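Local coordinates for beta-lactamase domain protein (Burkholderia ambifaria, PDB 5I0P) that binds two zinc ions and is probably a hydrolase of the metallo-beta-lactamase superfamily, its substrate not established, at residues W66-C71 with N112-G117; D106-A111 with V125-T130; R190-G195 with E216-H221. All coordinates share one frame; numbering follows the deposited sequence. Where two conformers were deposited one is given.

Contact 1. Residues W66-C71 with N112-G117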
# COMPACT_ATOMS: atom_id res chain seq x y z
N TRP A 66 3.66 -19.52 -11.36
CA TRP A 66 3.31 -18.13 -11.17
C TRP A 66 3.65 -17.69 -9.76
O TRP A 66 3.37 -18.40 -8.79
CB TRP A 66 1.82 -17.93 -11.45
CG TRP A 66 1.45 -18.41 -12.84
CD1 TRP A 66 1.05 -19.69 -13.21
CD2 TRP A 66 1.47 -17.64 -14.04
NE1 TRP A 66 0.84 -19.74 -14.56
CE2 TRP A 66 1.08 -18.50 -15.10
CE3 TRP A 66 1.79 -16.31 -14.33
CZ2 TRP A 66 1.00 -18.07 -16.41
CZ3 TRP A 66 1.70 -15.88 -15.64
CH2 TRP A 66 1.31 -16.77 -16.67
N THR A 67 4.24 -16.51 -9.64
CA THR A 67 4.34 -15.84 -8.36
C THR A 67 3.22 -14.82 -8.30
O THR A 67 3.04 -14.04 -9.25
CB THR A 67 5.68 -15.16 -8.17
OG1 THR A 67 6.67 -16.16 -7.96
CG2 THR A 67 5.62 -14.25 -6.92
N ILE A 68 2.41 -14.90 -7.26
CA ILE A 68 1.34 -13.95 -7.04
C ILE A 68 1.89 -12.77 -6.26
O ILE A 68 2.62 -12.95 -5.29
CB ILE A 68 0.17 -14.60 -6.29
CG1 ILE A 68 -0.53 -15.63 -7.18
CG2 ILE A 68 -0.80 -13.54 -5.84
CD1 ILE A 68 -1.63 -16.38 -6.46
N VAL A 69 1.53 -11.56 -6.68
CA VAL A 69 1.79 -10.38 -5.86
C VAL A 69 0.46 -9.80 -5.42
O VAL A 69 -0.25 -9.17 -6.22
CB VAL A 69 2.65 -9.35 -6.60
CG1 VAL A 69 2.89 -8.11 -5.70
CG2 VAL A 69 3.97 -10.00 -7.06
N ASP A 70 0.16 -9.96 -4.13
CA ASP A 70 -1.02 -9.42 -3.44
C ASP A 70 -2.28 -10.21 -3.76
O ASP A 70 -2.38 -10.86 -4.80
CB ASP A 70 -1.18 -7.91 -3.76
CG ASP A 70 -0.12 -7.05 -3.06
OD1 ASP A 70 0.59 -7.58 -2.18
OD2 ASP A 70 0.00 -5.83 -3.35
N CYS A 71 -3.27 -10.14 -2.87
CA CYS A 71 -4.22 -11.23 -2.69
C CYS A 71 -5.69 -10.86 -2.82
O CYS A 71 -6.51 -11.74 -3.14
CB CYS A 71 -3.99 -11.84 -1.30
SG CYS A 71 -2.28 -12.27 -1.00
N ASN A 112 -3.47 -16.42 3.15
CA ASN A 112 -3.51 -17.79 3.63
C ASN A 112 -4.29 -18.69 2.69
O ASN A 112 -3.83 -19.79 2.34
CB ASN A 112 -4.10 -17.88 5.03
CG ASN A 112 -3.86 -19.25 5.63
OD1 ASN A 112 -2.74 -19.56 6.04
ND2 ASN A 112 -4.88 -20.07 5.67
N TRP A 113 -5.46 -18.24 2.25
CA TRP A 113 -6.27 -18.99 1.29
C TRP A 113 -5.50 -19.30 0.01
O TRP A 113 -5.53 -20.43 -0.49
CB TRP A 113 -7.51 -18.18 0.95
CG TRP A 113 -8.50 -18.85 0.06
CD1 TRP A 113 -9.41 -19.79 0.43
CD2 TRP A 113 -8.73 -18.59 -1.33
NE1 TRP A 113 -10.18 -20.13 -0.64
CE2 TRP A 113 -9.78 -19.40 -1.73
CE3 TRP A 113 -8.14 -17.74 -2.27
CZ2 TRP A 113 -10.25 -19.42 -3.05
CZ3 TRP A 113 -8.63 -17.76 -3.59
CH2 TRP A 113 -9.66 -18.59 -3.95
N LEU A 114 -4.80 -18.29 -0.53
CA LEU A 114 -3.98 -18.52 -1.71
C LEU A 114 -2.85 -19.49 -1.44
O LEU A 114 -2.66 -20.46 -2.17
CB LEU A 114 -3.39 -17.20 -2.21
CG LEU A 114 -4.39 -16.28 -2.90
CD1 LEU A 114 -3.72 -15.00 -3.33
CD2 LEU A 114 -5.04 -16.96 -4.07
N CYS A 115 -2.12 -19.27 -0.34
CA CYS A 115 -0.98 -20.11 -0.01
C CYS A 115 -1.38 -21.56 0.06
O CYS A 115 -0.59 -22.44 -0.32
CB CYS A 115 -0.40 -19.70 1.33
SG CYS A 115 0.62 -18.32 1.18
N GLU A 116 -2.59 -21.83 0.52
CA GLU A 116 -3.04 -23.18 0.75
C GLU A 116 -3.85 -23.75 -0.39
O GLU A 116 -4.44 -24.83 -0.25
CB GLU A 116 -3.79 -23.22 2.07
CG GLU A 116 -2.79 -23.52 3.16
CD GLU A 116 -3.38 -23.23 4.48
OE1 GLU A 116 -4.63 -23.14 4.52
OE2 GLU A 116 -2.61 -23.06 5.45
N GLY A 117 -3.86 -23.06 -1.53
CA GLY A 117 -4.37 -23.62 -2.76
C GLY A 117 -5.80 -23.27 -3.10
O GLY A 117 -6.38 -23.91 -3.97
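A single methyl group, CD1 of Leu114, makes all the close side-chain contacts with Ile68 and Cys71, on a face where a short helix lies against the sheet of the metallo-beta-lactamase alpha-beta/beta-alpha sandwich. Ile68, next to last in strand 63-69, has its branches turned to the helix, and Leu114 answers from the last full turn of helix 111-115. Because chi2 of Leu114 is 179°, CD1 lies anti to CA, at full reach from the helix. It meets Ile68 at the end of its longer branch, CD1 to CD1 at 4.0 Å, and also approaches Ile68 CG2. On the loop just past the strand, CB of Cys71 lies 3.8 Å from the same Leu114 CD1, with SG of Cys71 almost as near to it, at 3.9 Å. A forked leucine suits this spot, since one prong can touch a branched isoleucine and a small cysteine at once. Phe86 of helix 76-88 and Val98 of strand 95-99 also touch Leu114 and complete the apolar setting. Asp70, between these apolar neighbours in sequence, turns away from the helix and accepts a hydrogen bond from ND1 of the zinc ligand His107, so the loop just past the strand also serves the metal site as a second-shell support. The helix stops directly after Leu114 and Cys115 in a Schellman motif. Gly117 is its C-prime residue, with a positive phi of 97° that suits glycine, which has no side chain to crowd the carbonyl before it; its N bonds to Leu114 O at 2.9 Å.

Contact 2. Residues D106-A111 with V125-T130. With ZN (zinc ion), chain F.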
# COMPACT_ATOMS: atom_id res chain seq x y z
N ASP A 106 -6.67 -5.32 1.79
CA ASP A 106 -6.90 -5.57 0.38
C ASP A 106 -5.69 -6.23 -0.28
O ASP A 106 -5.85 -6.88 -1.32
CB ASP A 106 -7.36 -4.28 -0.35
CG ASP A 106 -6.51 -3.03 -0.00
OD1 ASP A 106 -6.23 -2.23 -0.94
OD2 ASP A 106 -6.13 -2.83 1.17
N HIS A 107 -4.49 -6.14 0.32
CA HIS A 107 -3.32 -6.81 -0.24
C HIS A 107 -3.08 -8.19 0.35
O HIS A 107 -2.61 -9.08 -0.38
CB HIS A 107 -2.08 -5.94 -0.07
CG HIS A 107 -2.22 -4.60 -0.71
ND1 HIS A 107 -1.57 -4.27 -1.89
CD2 HIS A 107 -2.99 -3.54 -0.39
CE1 HIS A 107 -1.89 -3.03 -2.22
NE2 HIS A 107 -2.75 -2.57 -1.33
N PHE A 108 -3.49 -8.40 1.60
CA PHE A 108 -3.05 -9.49 2.44
C PHE A 108 -4.16 -10.44 2.83
O PHE A 108 -3.86 -11.56 3.24
CB PHE A 108 -2.43 -8.92 3.73
CG PHE A 108 -1.70 -9.91 4.58
CD1 PHE A 108 -0.82 -10.83 4.03
CD2 PHE A 108 -1.84 -9.87 5.97
CE1 PHE A 108 -0.11 -11.73 4.85
CE2 PHE A 108 -1.11 -10.73 6.79
CZ PHE A 108 -0.25 -11.67 6.22
N GLY A 109 -5.42 -10.04 2.68
CA GLY A 109 -6.53 -10.82 3.22
C GLY A 109 -6.56 -12.27 2.78
O GLY A 109 -6.78 -13.18 3.60
N LEU A 110 -6.36 -12.52 1.48
CA LEU A 110 -6.48 -13.88 0.94
C LEU A 110 -5.15 -14.61 0.86
O LEU A 110 -5.04 -15.61 0.14
CB LEU A 110 -7.14 -13.86 -0.44
CG LEU A 110 -8.63 -13.71 -0.35
CD1 LEU A 110 -9.22 -13.69 -1.74
CD2 LEU A 110 -9.16 -14.85 0.45
N ALA A 111 -4.13 -14.11 1.56
CA ALA A 111 -2.82 -14.72 1.49
C ALA A 111 -2.85 -16.17 1.99
O ALA A 111 -2.35 -17.08 1.30
CB ALA A 111 -1.82 -13.87 2.27
N VAL A 125 2.06 -23.31 -0.79
CA VAL A 125 3.22 -22.50 -1.09
C VAL A 125 3.46 -21.52 0.04
O VAL A 125 2.62 -21.35 0.93
CB VAL A 125 3.07 -21.74 -2.42
CG1 VAL A 125 2.82 -22.74 -3.57
CG2 VAL A 125 1.95 -20.76 -2.29
N ARG A 126 4.62 -20.89 -0.01
CA ARG A 126 5.11 -20.02 1.04
C ARG A 126 4.75 -18.55 0.78
O ARG A 126 4.78 -18.05 -0.34
CB ARG A 126 6.62 -20.21 1.19
CG ARG A 126 7.26 -19.20 2.13
CD ARG A 126 7.00 -19.52 3.62
NE ARG A 126 7.67 -20.75 4.04
CZ ARG A 126 7.08 -21.93 4.19
NH1 ARG A 126 5.78 -22.08 3.97
NH2 ARG A 126 7.80 -22.99 4.56
N LEU A 127 4.38 -17.85 1.84
CA LEU A 127 4.18 -16.41 1.79
C LEU A 127 5.50 -15.66 1.86
O LEU A 127 6.30 -15.91 2.77
CB LEU A 127 3.28 -15.99 2.96
CG LEU A 127 3.38 -14.50 3.28
CD1 LEU A 127 2.69 -13.72 2.18
CD2 LEU A 127 2.78 -14.18 4.66
N TRP A 128 5.72 -14.72 0.94
CA TRP A 128 6.88 -13.82 0.95
C TRP A 128 6.43 -12.40 1.34
O TRP A 128 5.55 -11.82 0.69
CB TRP A 128 7.58 -13.81 -0.41
CG TRP A 128 8.24 -15.16 -0.78
CD1 TRP A 128 7.64 -16.38 -0.77
CD2 TRP A 128 9.59 -15.38 -1.23
NE1 TRP A 128 8.53 -17.36 -1.15
CE2 TRP A 128 9.73 -16.77 -1.44
CE3 TRP A 128 10.69 -14.54 -1.47
CZ2 TRP A 128 10.95 -17.36 -1.85
CZ3 TRP A 128 11.88 -15.10 -1.88
CH2 TRP A 128 12.01 -16.52 -2.05
N MET A 129 7.05 -11.84 2.38
CA MET A 129 6.61 -10.57 2.96
C MET A 129 7.75 -9.97 3.78
O MET A 129 8.67 -10.68 4.22
CB MET A 129 5.36 -10.77 3.82
CG MET A 129 4.47 -9.60 4.06
SD MET A 129 2.93 -10.25 4.76
CE MET A 129 1.94 -8.76 5.02
N THR A 130 7.69 -8.67 4.01
CA THR A 130 8.66 -8.08 4.92
C THR A 130 8.26 -8.39 6.36
O THR A 130 7.09 -8.65 6.66
CB THR A 130 8.78 -6.56 4.76
OG1 THR A 130 7.54 -5.93 5.11
CG2 THR A 130 9.22 -6.16 3.34
ZN ZN F . -4.06 -0.69 -1.19
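Phe108 and Met129 form a Met-aromatic contact directly behind the HxHxDH zinc-binding motif of the metallo-beta-lactamase fold, to which Asp106 and His107 belong. The methyl CE of Met129 sits over the face of the Phe108 ring, 3.6 Å from its centroid and only 11° off the normal, a well-placed CH-pi contact. The sulfur is more oblique: SD of Met129 is 4.0 Å from the same centroid, nearer the rim on the side of Phe108 CE1. There CD2 of Leu127 meets the ring edge in its plane, 3.8 Å from Phe108 CE1. Leu127 and Met129, two places apart on strand 126-130, both turn toward the ring, the leucine giving a blunt edge partner and the flexible methionine a long arm. That arm is extended, chi2 167° and chi3 180°, which carries CE out across the ring. One shell further out, a type I turn runs from Phe108 to Ala111, closed by the bond from Ala111 N to Phe108 O. Val185 packs on Phe108 from outside the two segments. On the side toward the zinc site, His107, the residue before Phe108, reaches the metal, with Asp232 and His277 as further ligands. Asp106 belongs to this site too, though its OD1 is a rather distant 2.7 Å from the zinc ion. The imidazole makes the closer bond of the two: NE2 of His107 binds the zinc ion at 2.3 Å.

Contact 3. Residues R190-G195 with E216-H221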
# COMPACT_ATOMS: atom_id res chain seq x y z
N ARG A 190 8.56 -16.33 4.32
CA ARG A 190 9.92 -16.09 3.85
C ARG A 190 10.13 -14.58 3.82
O ARG A 190 9.39 -13.87 3.12
CB ARG A 190 10.13 -16.71 2.48
CG ARG A 190 11.53 -16.57 1.91
CD ARG A 190 12.13 -17.94 1.71
NE ARG A 190 13.37 -17.92 0.94
CZ ARG A 190 13.72 -18.91 0.13
NH1 ARG A 190 12.92 -19.95 -0.00
NH2 ARG A 190 14.84 -18.83 -0.56
N ARG A 191 11.11 -14.10 4.57
CA ARG A 191 11.26 -12.67 4.80
C ARG A 191 11.91 -11.97 3.61
O ARG A 191 12.93 -12.42 3.07
CB ARG A 191 12.09 -12.43 6.06
CG ARG A 191 12.34 -10.96 6.37
CD ARG A 191 13.24 -10.85 7.55
NE ARG A 191 13.31 -9.52 8.12
CZ ARG A 191 14.12 -9.22 9.11
NH1 ARG A 191 14.91 -10.19 9.56
NH2 ARG A 191 14.15 -8.00 9.65
N LEU A 192 11.27 -10.89 3.16
CA LEU A 192 11.82 -9.95 2.20
C LEU A 192 12.43 -8.77 2.93
O LEU A 192 11.87 -8.27 3.91
CB LEU A 192 10.73 -9.41 1.27
CG LEU A 192 9.99 -10.40 0.39
CD1 LEU A 192 8.69 -9.72 -0.15
CD2 LEU A 192 10.90 -10.90 -0.74
N ARG A 193 13.58 -8.31 2.45
CA ARG A 193 14.25 -7.16 3.04
C ARG A 193 14.71 -6.17 1.98
O ARG A 193 14.97 -6.52 0.83
CB ARG A 193 15.45 -7.57 3.90
CG ARG A 193 15.11 -8.35 5.14
CD ARG A 193 16.36 -8.66 6.01
NE ARG A 193 17.04 -7.46 6.46
CZ ARG A 193 18.28 -7.14 6.11
NH1 ARG A 193 18.97 -7.93 5.31
NH2 ARG A 193 18.83 -6.02 6.57
N GLU A 194 14.87 -4.94 2.44
CA GLU A 194 15.39 -3.86 1.62
C GLU A 194 16.64 -4.28 0.85
O GLU A 194 17.62 -4.73 1.44
CB GLU A 194 15.72 -2.65 2.51
CG GLU A 194 16.59 -1.64 1.79
CD GLU A 194 15.86 -1.01 0.64
OE1 GLU A 194 14.61 -0.93 0.72
OE2 GLU A 194 16.52 -0.61 -0.35
N GLY A 195 16.62 -4.08 -0.44
CA GLY A 195 17.76 -4.39 -1.28
C GLY A 195 17.85 -5.83 -1.73
O GLY A 195 18.78 -6.17 -2.45
N GLU A 216 6.66 -1.42 6.69
CA GLU A 216 7.82 -1.74 5.88
C GLU A 216 7.35 -2.20 4.51
O GLU A 216 7.41 -3.39 4.18
CB GLU A 216 8.67 -2.83 6.57
CG GLU A 216 10.04 -3.04 5.93
CD GLU A 216 10.82 -4.27 6.48
OE1 GLU A 216 10.39 -4.92 7.47
OE2 GLU A 216 11.88 -4.57 5.92
N HIS A 217 6.86 -1.24 3.72
CA HIS A 217 6.13 -1.54 2.49
C HIS A 217 7.08 -2.06 1.42
O HIS A 217 8.14 -1.47 1.17
CB HIS A 217 5.41 -0.29 2.01
CG HIS A 217 4.66 -0.47 0.73
ND1 HIS A 217 5.28 -0.53 -0.50
CD2 HIS A 217 3.33 -0.60 0.49
CE1 HIS A 217 4.37 -0.70 -1.44
NE2 HIS A 217 3.18 -0.73 -0.87
N CYS A 218 6.71 -3.16 0.78
CA CYS A 218 7.59 -3.78 -0.22
C CYS A 218 7.09 -3.42 -1.61
O CYS A 218 6.03 -3.89 -2.02
CB CYS A 218 7.67 -5.31 -0.06
SG CYS A 218 8.54 -6.10 -1.47
N ALA A 219 7.84 -2.58 -2.30
CA ALA A 219 7.68 -2.37 -3.73
C ALA A 219 8.80 -3.15 -4.43
O ALA A 219 9.85 -3.42 -3.84
CB ALA A 219 7.74 -0.90 -4.11
N LEU A 220 8.53 -3.57 -5.65
CA LEU A 220 9.46 -4.40 -6.40
C LEU A 220 9.90 -3.66 -7.64
O LEU A 220 9.07 -3.26 -8.46
CB LEU A 220 8.81 -5.74 -6.77
CG LEU A 220 8.40 -6.57 -5.54
CD1 LEU A 220 7.57 -7.71 -6.00
CD2 LEU A 220 9.65 -7.04 -4.73
N HIS A 221 11.22 -3.52 -7.81
CA HIS A 221 11.78 -2.76 -8.92
C HIS A 221 12.60 -3.67 -9.82
O HIS A 221 13.58 -4.28 -9.37
CB HIS A 221 12.64 -1.61 -8.41
CG HIS A 221 13.14 -0.72 -9.50
ND1 HIS A 221 14.34 -0.06 -9.45
CD2 HIS A 221 12.59 -0.41 -10.70
CE1 HIS A 221 14.51 0.63 -10.56
NE2 HIS A 221 13.47 0.43 -11.34
O HOH W 1 11.95 -7.50 6.42
O HOH W 2 12.82 -5.26 9.47
O HOH W 3 13.86 -3.89 4.71
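The flat guanidinium of Arg191 turns an edge to the waters that lead to the Glu216 carboxylate: CD of Arg193 lies 3.8 Å above the centre of one guanidinium face, and water 2 is in its plane at the edge. That water accepts a hydrogen bond from Arg191 NH2 at 3.1 Å and donates to Glu216 OE1, so the opposite charges, 5.3 Å apart between Arg191 NH2 and Glu216 OE1, are joined without a direct salt bridge. Water 1 makes a second bridge: it accepts from Arg191 NE and donates both to Leu192 O, at 2.6 Å, and to Glu216 OE2, at 3.0 Å. A third water lies between Glu194 N and Glu216 OE2, but its distance to the carboxylate is too short to be relied on. Glutamate suits the place because its chain runs straight out, chi1 -169° and chi2 -172°, and offers two oxygens; OE1 is also held by the backbone N of Gly132, which would help to fix the carboxylate. Beside the waters the contact is apolar. There CD1 of Leu192 meets SG of Cys218 at 3.9 Å, a long leucine branch and a small cysteine that meet between the two sheets. Thr130 also touches Cys218, while Leu99 touches Leu192. The carboxylate of Glu194 makes its bonds elsewhere, among them a salt bridge to Arg263. Strand 190-192 is an outer strand of one sheet and strand 217-222 an inner strand of the other, so apolar side chains and bridging waters here join the two beta-sheets of the metallo-beta-lactamase sandwich.

In the fold
Contacts 1 and 2 interleave along the chain and lie only about 6 Å apart between centres; the continuous run 106-117 gives one side of each, passing from zinc motif to helix. Both are buried and purely apolar across their segments, one through a leucine methyl against isoleucine and cysteine, the other through an aromatic ring under a methionine. Contact 3, about 13 Å from contact 2 between centres, differs: its apolar pair is buried, but water-bridged charges mark its more exposed side. Strands 126-130 and 190-192 are neighbours in one sheet, linking contacts 2 and 3, and Thr130 OG1 bonds Glu216 O. Contacts 1 and 2 thus join helical turns to that sheet, whereas contact 3 joins it to the second sheet.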